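Local coordinates for cellulase CEL9M (Clostridium cellulolyticum, PDB 1IA6), which probably cuts internal beta-1,4-glucosidic linkages in cellulose and related beta-glucans, as a family 9 glycoside hydrolase of bacterial origin, at residues S148-D153 with K192-V197; T113-Q118 with K185-M190. One frame throughout, in Å; residues are numbered along the deposited sequence. Where two conformers were deposited one is given.

Contact 1. Residues S148-D153 with K192-V197; sequences SSPASD and KANQGV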
ATOM      1  N   SER A 148      20.303 -13.222  12.577  1.00 18.08           N
ATOM      2  CA  SER A 148      20.035 -14.643  12.370  1.00 20.75           C
ATOM      3  C   SER A 148      18.645 -14.936  11.814  1.00 20.55           C
ATOM      4  O   SER A 148      18.308 -16.090  11.548  1.00 20.37           O
ATOM      5  CB  SER A 148      20.226 -15.404  13.684  1.00 21.65           C
ATOM      6  OG  SER A 148      19.330 -14.933  14.673  1.00 25.17           O
ATOM      7  N   SER A 149      17.843 -13.895  11.634  0.50 19.55           N
ATOM      8  CA  SER A 149      16.487 -14.044  11.114  0.50 18.54           C
ATOM      9  C   SER A 149      16.257 -13.064   9.964  0.50 18.17           C
ATOM     10  O   SER A 149      16.017 -11.877  10.186  0.50 17.54           O
ATOM     11  CB  SER A 149      15.469 -13.788  12.230  0.50 20.03           C
ATOM     12  OG  SER A 149      14.143 -13.974  11.769  0.50 21.14           O
ATOM     13  N   PRO A 150      16.327 -13.556   8.716  1.00 15.68           N
ATOM     14  CA  PRO A 150      16.132 -12.728   7.523  1.00 15.57           C
ATOM     15  C   PRO A 150      14.702 -12.263   7.266  1.00 13.59           C
ATOM     16  O   PRO A 150      13.734 -12.914   7.658  1.00 11.85           O
ATOM     17  CB  PRO A 150      16.639 -13.625   6.401  1.00 16.07           C
ATOM     18  CG  PRO A 150      16.217 -14.976   6.872  1.00 18.06           C
ATOM     19  CD  PRO A 150      16.604 -14.954   8.337  1.00 17.00           C
ATOM     20  N   ALA A 151      14.597 -11.124   6.591  1.00 11.31           N
ATOM     21  CA  ALA A 151      13.316 -10.536   6.216  1.00 10.82           C
ATOM     22  C   ALA A 151      13.665  -9.451   5.205  1.00  8.69           C
ATOM     23  O   ALA A 151      13.213  -8.314   5.309  1.00  8.62           O
ATOM     24  CB  ALA A 151      12.631  -9.930   7.434  1.00 10.53           C
ATOM     25  N   SER A 152      14.481  -9.826   4.222  1.00  8.24           N
ATOM     26  CA  SER A 152      14.949  -8.902   3.195  1.00  8.42           C
ATOM     27  C   SER A 152      13.868  -8.112   2.474  1.00  8.62           C
ATOM     28  O   SER A 152      14.059  -6.930   2.175  1.00  8.60           O
ATOM     29  CB  SER A 152      15.790  -9.655   2.164  1.00  8.48           C
ATOM     30  OG  SER A 152      16.872 -10.319   2.790  1.00 11.20           O
ATOM     31  N   ASP A 153      12.744  -8.753   2.176  1.00  7.81           N
ATOM     32  CA  ASP A 153      11.674  -8.055   1.476  1.00  8.54           C
ATOM     33  C   ASP A 153      11.004  -7.018   2.376  1.00  9.05           C
ATOM     34  O   ASP A 153      10.788  -5.876   1.962  1.00  8.08           O
ATOM     35  CB  ASP A 153      10.648  -9.059   0.914  1.00  7.21           C
ATOM     36  CG  ASP A 153      10.116 -10.031   1.964  1.00  7.39           C
ATOM     37  OD1 ASP A 153      10.756 -10.209   3.021  1.00  7.46           O
ATOM     38  OD2 ASP A 153       9.053 -10.636   1.718  1.00  8.17           O
ATOM     39  N   LYS A 192      20.433  -6.903   3.051  1.00 11.12           N
ATOM     40  CA  LYS A 192      21.366  -7.530   2.130  1.00 13.62           C
ATOM     41  C   LYS A 192      22.405  -8.392   2.841  1.00 12.92           C
ATOM     42  O   LYS A 192      23.018  -9.265   2.224  1.00 13.63           O
ATOM     43  CB  LYS A 192      22.046  -6.488   1.234  1.00 15.51           C
ATOM     44  CG  LYS A 192      23.079  -5.598   1.884  1.00 18.62           C
ATOM     45  CD  LYS A 192      23.825  -4.837   0.790  1.00 20.74           C
ATOM     46  CE  LYS A 192      24.885  -3.905   1.348  1.00 23.68           C
ATOM     47  NZ  LYS A 192      25.673  -3.280   0.237  1.00 26.24           N
ATOM     48  N   ALA A 193      22.576  -8.167   4.140  1.00 12.54           N
ATOM     49  CA  ALA A 193      23.535  -8.936   4.935  1.00 12.74           C
ATOM     50  C   ALA A 193      23.102 -10.398   5.077  1.00 13.84           C
ATOM     51  O   ALA A 193      23.915 -11.308   4.934  1.00 13.91           O
ATOM     52  CB  ALA A 193      23.694  -8.304   6.309  1.00 12.85           C
ATOM     53  N   ASN A 194      21.822 -10.612   5.370  1.00 14.16           N
ATOM     54  CA  ASN A 194      21.261 -11.958   5.517  1.00 16.17           C
ATOM     55  C   ASN A 194      20.028 -11.980   4.618  1.00 15.40           C
ATOM     56  O   ASN A 194      19.007 -11.372   4.937  1.00 13.98           O
ATOM     57  CB  ASN A 194      20.847 -12.221   6.964  1.00 19.20           C
ATOM     58  CG  ASN A 194      20.511 -13.681   7.215  1.00 23.65           C
ATOM     59  OD1 ASN A 194      19.911 -14.343   6.370  1.00 28.81           O
ATOM     60  ND2 ASN A 194      20.888 -14.187   8.382  1.00 27.35           N
ATOM     61  N   GLN A 195      20.126 -12.694   3.504  1.00 13.66           N
ATOM     62  CA  GLN A 195      19.051 -12.731   2.523  1.00 14.06           C
ATOM     63  C   GLN A 195      18.024 -13.852   2.610  1.00 14.31           C
ATOM     64  O   GLN A 195      18.367 -15.032   2.696  1.00 14.03           O
ATOM     65  CB  GLN A 195      19.671 -12.689   1.123  1.00 13.84           C
ATOM     66  CG  GLN A 195      20.270 -11.326   0.792  1.00 14.15           C
ATOM     67  CD  GLN A 195      21.131 -11.327  -0.453  1.00 14.96           C
ATOM     68  OE1 GLN A 195      20.918 -12.117  -1.372  1.00 16.04           O
ATOM     69  NE2 GLN A 195      22.103 -10.421  -0.497  1.00 12.61           N
ATOM     70  N   GLY A 196      16.755 -13.454   2.563  1.00 12.52           N
ATOM     71  CA  GLY A 196      15.645 -14.390   2.632  1.00 13.24           C
ATOM     72  C   GLY A 196      14.363 -13.609   2.877  1.00 14.05           C
ATOM     73  O   GLY A 196      14.422 -12.474   3.349  1.00 14.29           O
ATOM     74  N   VAL A 197      13.206 -14.185   2.563  1.00 13.65           N
ATOM     75  CA  VAL A 197      11.953 -13.467   2.793  1.00 12.60           C
ATOM     76  C   VAL A 197      11.529 -13.535   4.257  1.00 13.70           C
ATOM     77  O   VAL A 197      11.866 -14.483   4.970  1.00 13.35           O
ATOM     78  CB  VAL A 197      10.798 -14.019   1.920  1.00 13.77           C
ATOM     79  CG1 VAL A 197      11.127 -13.833   0.447  1.00 14.83           C
ATOM     80  CG2 VAL A 197      10.550 -15.489   2.242  1.00 14.64           C
TER
HETATM   81  O   HOH W   1      12.575 -15.357   7.958  1.00 31.79           O
HETATM   82  O   HOH W   2      17.212  -9.759   6.274  1.00 10.02           O
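Pro150 covers one face of the Asn194 side-chain amide at its oxygen end, with Pro150 CB 3.3 Å from Asn194 OD1 and Pro150 CG and CD a little farther from the same atom. Asn194 CG, anti to its backbone N (chi1 -169°), is carried out toward 148-150; at the other end of the amide ND2 comes up to Ser148 CA while donating to Pro147 O. The second flat group, the Asp153 carboxylate, has Val197 beside it: Val197 CA lies 3.5 Å from Asp153 OD1, and Val197 CB is 3.8 Å from Asp153 OD2. Asp153 OD1 also accepts a hydrogen bond from Gly198 N. Between these two pairs runs a polar join. Ser152 N donates to Gly196 O at 2.8 Å, meeting the carbonyl almost head-on (175° at the oxygen) but with a bent N-H (143°). Gly196 N in return donates to Ser152 OG at 3.1 Å, and that hydroxyl is also bonded to Gly191 O. One water links Pro150 O with Val197 O; another joins Ala151 N to Asn194 O. The chain leaving helix 174-193 is thus laid across the start of helix 152-169, where Ala151 is the N-cap, in the all-helical barrel of family 9. The Asp153 side chain comes within about 4 Å of the bound calcium ion and about 3 Å of the side chain of its ligand Asp212, a second-shell place. The first N-H of the helix finds its acceptor in the other segment, and the positive end of the helix dipole would be expected to polarise the Gly196 carbonyl.

Contact 2. Residues T113-Q118 with K185-M190; sequences TTFYYQ and KELYAM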
ATOM      1  N   THR A 113      20.670  -3.373  14.421  1.00 15.16           N
ATOM      2  CA  THR A 113      20.477  -4.680  13.802  1.00 16.62           C
ATOM      3  C   THR A 113      19.185  -5.411  14.164  1.00 15.68           C
ATOM      4  O   THR A 113      19.090  -6.627  13.989  1.00 15.96           O
ATOM      5  CB  THR A 113      21.664  -5.618  14.117  1.00 17.57           C
ATOM      6  OG1 THR A 113      21.793  -5.765  15.535  1.00 19.75           O
ATOM      7  CG2 THR A 113      22.959  -5.051  13.545  1.00 18.96           C
ATOM      8  N   THR A 114      18.186  -4.682  14.650  1.00 14.33           N
ATOM      9  CA  THR A 114      16.926  -5.319  15.020  1.00 13.98           C
ATOM     10  C   THR A 114      15.723  -4.573  14.468  1.00 12.35           C
ATOM     11  O   THR A 114      15.697  -3.344  14.459  1.00 13.19           O
ATOM     12  CB  THR A 114      16.771  -5.395  16.548  1.00 15.71           C
ATOM     13  OG1 THR A 114      17.934  -6.007  17.116  1.00 16.43           O
ATOM     14  CG2 THR A 114      15.535  -6.214  16.916  1.00 17.00           C
ATOM     15  N   PHE A 115      14.732  -5.323  13.996  1.00 11.04           N
ATOM     16  CA  PHE A 115      13.516  -4.718  13.472  1.00  9.85           C
ATOM     17  C   PHE A 115      12.323  -5.630  13.697  1.00  8.98           C
ATOM     18  O   PHE A 115      12.251  -6.718  13.122  1.00  9.91           O
ATOM     19  CB  PHE A 115      13.635  -4.436  11.974  1.00  9.57           C
ATOM     20  CG  PHE A 115      12.452  -3.701  11.412  1.00  8.86           C
ATOM     21  CD1 PHE A 115      12.201  -2.383  11.781  1.00  9.30           C
ATOM     22  CD2 PHE A 115      11.572  -4.331  10.539  1.00  9.28           C
ATOM     23  CE1 PHE A 115      11.085  -1.702  11.292  1.00  9.18           C
ATOM     24  CE2 PHE A 115      10.452  -3.658  10.042  1.00 10.83           C
ATOM     25  CZ  PHE A 115      10.209  -2.343  10.419  1.00  9.75           C
ATOM     26  N   TYR A 116      11.396  -5.182  14.542  1.00  9.27           N
ATOM     27  CA  TYR A 116      10.178  -5.933  14.833  1.00  9.93           C
ATOM     28  C   TYR A 116       9.220  -5.632  13.696  1.00 10.63           C
ATOM     29  O   TYR A 116       9.052  -4.465  13.328  1.00 10.78           O
ATOM     30  CB  TYR A 116       9.587  -5.466  16.160  1.00 12.93           C
ATOM     31  CG  TYR A 116      10.389  -5.930  17.351  1.00 14.00           C
ATOM     32  CD1 TYR A 116      10.231  -7.218  17.856  1.00 15.29           C
ATOM     33  CD2 TYR A 116      11.337  -5.097  17.945  1.00 15.02           C
ATOM     34  CE1 TYR A 116      10.997  -7.673  18.925  1.00 16.68           C
ATOM     35  CE2 TYR A 116      12.112  -5.544  19.017  1.00 18.07           C
ATOM     36  CZ  TYR A 116      11.934  -6.833  19.500  1.00 19.21           C
ATOM     37  OH  TYR A 116      12.691  -7.289  20.554  1.00 24.07           O
ATOM     38  N   TYR A 117       8.586  -6.661  13.134  1.00 10.15           N
ATOM     39  CA  TYR A 117       7.693  -6.406  12.008  1.00 10.13           C
ATOM     40  C   TYR A 117       6.292  -7.005  12.025  1.00  9.60           C
ATOM     41  O   TYR A 117       5.560  -6.888  11.045  1.00 11.44           O
ATOM     42  CB  TYR A 117       8.406  -6.753  10.696  1.00  9.61           C
ATOM     43  CG  TYR A 117       8.803  -8.200  10.511  1.00 11.00           C
ATOM     44  CD1 TYR A 117       7.863  -9.162  10.145  1.00  8.72           C
ATOM     45  CD2 TYR A 117      10.139  -8.597  10.634  1.00 10.11           C
ATOM     46  CE1 TYR A 117       8.244 -10.484   9.894  1.00 10.58           C
ATOM     47  CE2 TYR A 117      10.529  -9.908  10.388  1.00 10.43           C
ATOM     48  CZ  TYR A 117       9.578 -10.846  10.014  1.00 10.86           C
ATOM     49  OH  TYR A 117       9.968 -12.136   9.741  1.00 12.25           O
ATOM     50  N   GLN A 118       5.909  -7.653  13.118  1.00  8.90           N
ATOM     51  CA  GLN A 118       4.548  -8.160  13.209  1.00  8.74           C
ATOM     52  C   GLN A 118       4.065  -8.146  14.640  1.00  9.90           C
ATOM     53  O   GLN A 118       4.703  -8.704  15.533  1.00  9.61           O
ATOM     54  CB  GLN A 118       4.378  -9.577  12.641  1.00  8.38           C
ATOM     55  CG  GLN A 118       2.878  -9.961  12.623  1.00  8.53           C
ATOM     56  CD  GLN A 118       2.558 -11.281  11.943  1.00  9.55           C
ATOM     57  OE1 GLN A 118       3.090 -11.596  10.879  1.00  9.53           O
ATOM     58  NE2 GLN A 118       1.659 -12.052  12.550  1.00  9.72           N
ATOM     59  N   LYS A 185      19.010   3.369   5.798  1.00  8.81           N
ATOM     60  CA  LYS A 185      20.306   2.814   5.427  1.00 10.54           C
ATOM     61  C   LYS A 185      20.594   1.550   6.215  1.00 10.11           C
ATOM     62  O   LYS A 185      21.123   0.578   5.676  1.00 10.18           O
ATOM     63  CB  LYS A 185      21.423   3.827   5.685  1.00 11.62           C
ATOM     64  CG  LYS A 185      21.458   4.991   4.715  1.00 13.83           C
ATOM     65  CD  LYS A 185      22.556   5.970   5.105  1.00 16.66           C
ATOM     66  CE  LYS A 185      22.634   7.140   4.141  1.00 19.30           C
ATOM     67  NZ  LYS A 185      23.684   8.116   4.561  1.00 21.77           N
ATOM     68  N   GLU A 186      20.241   1.568   7.496  1.00 11.06           N
ATOM     69  CA  GLU A 186      20.482   0.418   8.362  1.00 10.38           C
ATOM     70  C   GLU A 186      19.595  -0.777   8.031  1.00 10.14           C
ATOM     71  O   GLU A 186      20.055  -1.916   8.051  1.00  9.96           O
ATOM     72  CB  GLU A 186      20.292   0.810   9.826  1.00 12.17           C
ATOM     73  CG  GLU A 186      21.163   1.976  10.262  1.00 15.08           C
ATOM     74  CD  GLU A 186      21.033   2.276  11.742  1.00 18.56           C
ATOM     75  OE1 GLU A 186      19.915   2.138  12.282  1.00 17.73           O
ATOM     76  OE2 GLU A 186      22.046   2.663  12.361  1.00 17.98           O
ATOM     77  N   LEU A 187      18.326  -0.523   7.731  1.00  7.54           N
ATOM     78  CA  LEU A 187      17.408  -1.610   7.404  1.00  8.42           C
ATOM     79  C   LEU A 187      17.818  -2.267   6.088  1.00  9.01           C
ATOM     80  O   LEU A 187      17.718  -3.485   5.929  1.00  8.30           O
ATOM     81  CB  LEU A 187      15.971  -1.087   7.314  1.00 10.34           C
ATOM     82  CG  LEU A 187      15.368  -0.532   8.608  1.00 10.95           C
ATOM     83  CD1 LEU A 187      13.945  -0.059   8.338  1.00 13.66           C
ATOM     84  CD2 LEU A 187      15.367  -1.596   9.695  1.00 12.26           C
ATOM     85  N   TYR A 188      18.287  -1.453   5.148  1.00  8.72           N
ATOM     86  CA  TYR A 188      18.736  -1.962   3.856  1.00  9.28           C
ATOM     87  C   TYR A 188      19.958  -2.846   4.091  1.00 10.40           C
ATOM     88  O   TYR A 188      20.066  -3.935   3.530  1.00  9.81           O
ATOM     89  CB  TYR A 188      19.108  -0.805   2.928  1.00  9.79           C
ATOM     90  CG  TYR A 188      19.759  -1.243   1.635  1.00  9.42           C
ATOM     91  CD1 TYR A 188      19.003  -1.784   0.594  1.00 11.09           C
ATOM     92  CD2 TYR A 188      21.134  -1.115   1.455  1.00 10.60           C
ATOM     93  CE1 TYR A 188      19.605  -2.183  -0.602  1.00 11.47           C
ATOM     94  CE2 TYR A 188      21.747  -1.512   0.269  1.00 12.33           C
ATOM     95  CZ  TYR A 188      20.978  -2.043  -0.753  1.00 12.09           C
ATOM     96  OH  TYR A 188      21.584  -2.430  -1.923  1.00 12.05           O
ATOM     97  N   ALA A 189      20.873  -2.368   4.934  1.00 11.16           N
ATOM     98  CA  ALA A 189      22.086  -3.110   5.258  1.00 12.08           C
ATOM     99  C   ALA A 189      21.728  -4.477   5.833  1.00 11.39           C
ATOM    100  O   ALA A 189      22.316  -5.493   5.456  1.00 14.37           O
ATOM    101  CB  ALA A 189      22.931  -2.322   6.254  1.00 10.65           C
ATOM    102  N   MET A 190      20.769  -4.497   6.755  1.00 10.37           N
ATOM    103  CA  MET A 190      20.320  -5.748   7.364  1.00 11.12           C
ATOM    104  C   MET A 190      19.767  -6.678   6.290  1.00 10.49           C
ATOM    105  O   MET A 190      20.046  -7.879   6.283  1.00 10.79           O
ATOM    106  CB  MET A 190      19.212  -5.487   8.387  1.00 10.10           C
ATOM    107  CG  MET A 190      19.653  -4.799   9.665  1.00 13.67           C
ATOM    108  SD  MET A 190      18.217  -4.399  10.702  1.00 15.03           S
ATOM    109  CE  MET A 190      17.578  -6.032  11.044  1.00 13.88           C
TER
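Thr113 and Met190 bring the two backbones closest, with 6.5 Å between their CA atoms, and no hydrogen bond spans the gap. Residues 113 and 114 are loop, leading into a strand at Phe115, while 185-190 is one run of helix with Leu187 and Met190, a turn apart, directed at the loop and strand. Met190 lies against the peptide between Thr113 and Thr114: its sulfur SD stands 3.7 Å from Thr113 C, and Met190 CE is 3.4 Å from Thr113 O. The bend at chi3 (63°) turns this methyl to the carbonyl and on toward the strand, where CE comes 4.4 Å from Phe115 CB. Strand 115-119 is the central one of a small three-stranded antiparallel sheet, flanked by 62-63 and 143-145, and through this contact it packs on helix 174-193 of the alpha/alpha barrel characteristic of family 9 catalytic modules. Phe115 takes part in backbone bonding with Ala145 of the neighbouring strand, and its side chain leaves the sheet for the helices. Phe115 CG is anti to the backbone N (chi1 -175°), which directs the side chain toward the helix; the Phe115 and Leu187 side chains cross at about a right angle. A single branch of the leucine does the touching: Leu187 CD2 is 3.9 Å from Phe115 CD1 and 4.0 Å from both CG and CB. Helix 152-169 adds to this apolar layer, Leu155 meeting Phe115, and Thr158 and Leu162 meeting Leu187. Beside it His109 bonds to both segments, through ND1 to Thr114 O and through NE2 to Glu186 OE1, a placing that would suit a doubly protonated imidazole.

How the contacts relate
The centres of contact 1 and contact 2 lie 9 Å apart, on the same side of the chain's centre, and they touch where Ala151 CB packs 3.6 Å from Tyr117 CE2. Both involve helix 174-193, contact 2 through its last turns and contact 1 with the chain that follows its end. Along the sequence their segments alternate: 113-118, 148-153, 185-190, 192-197. Strand 143-145, paired with 115-119, comes shortly before 148-153, so the small sheet leads through the loop 146-151 to the start of helix 152-169. Helix 174-193 thus packs on strand 115-119, and the chain just after it meets the start of helix 152-169, with contact 1 the nearer to the calcium site.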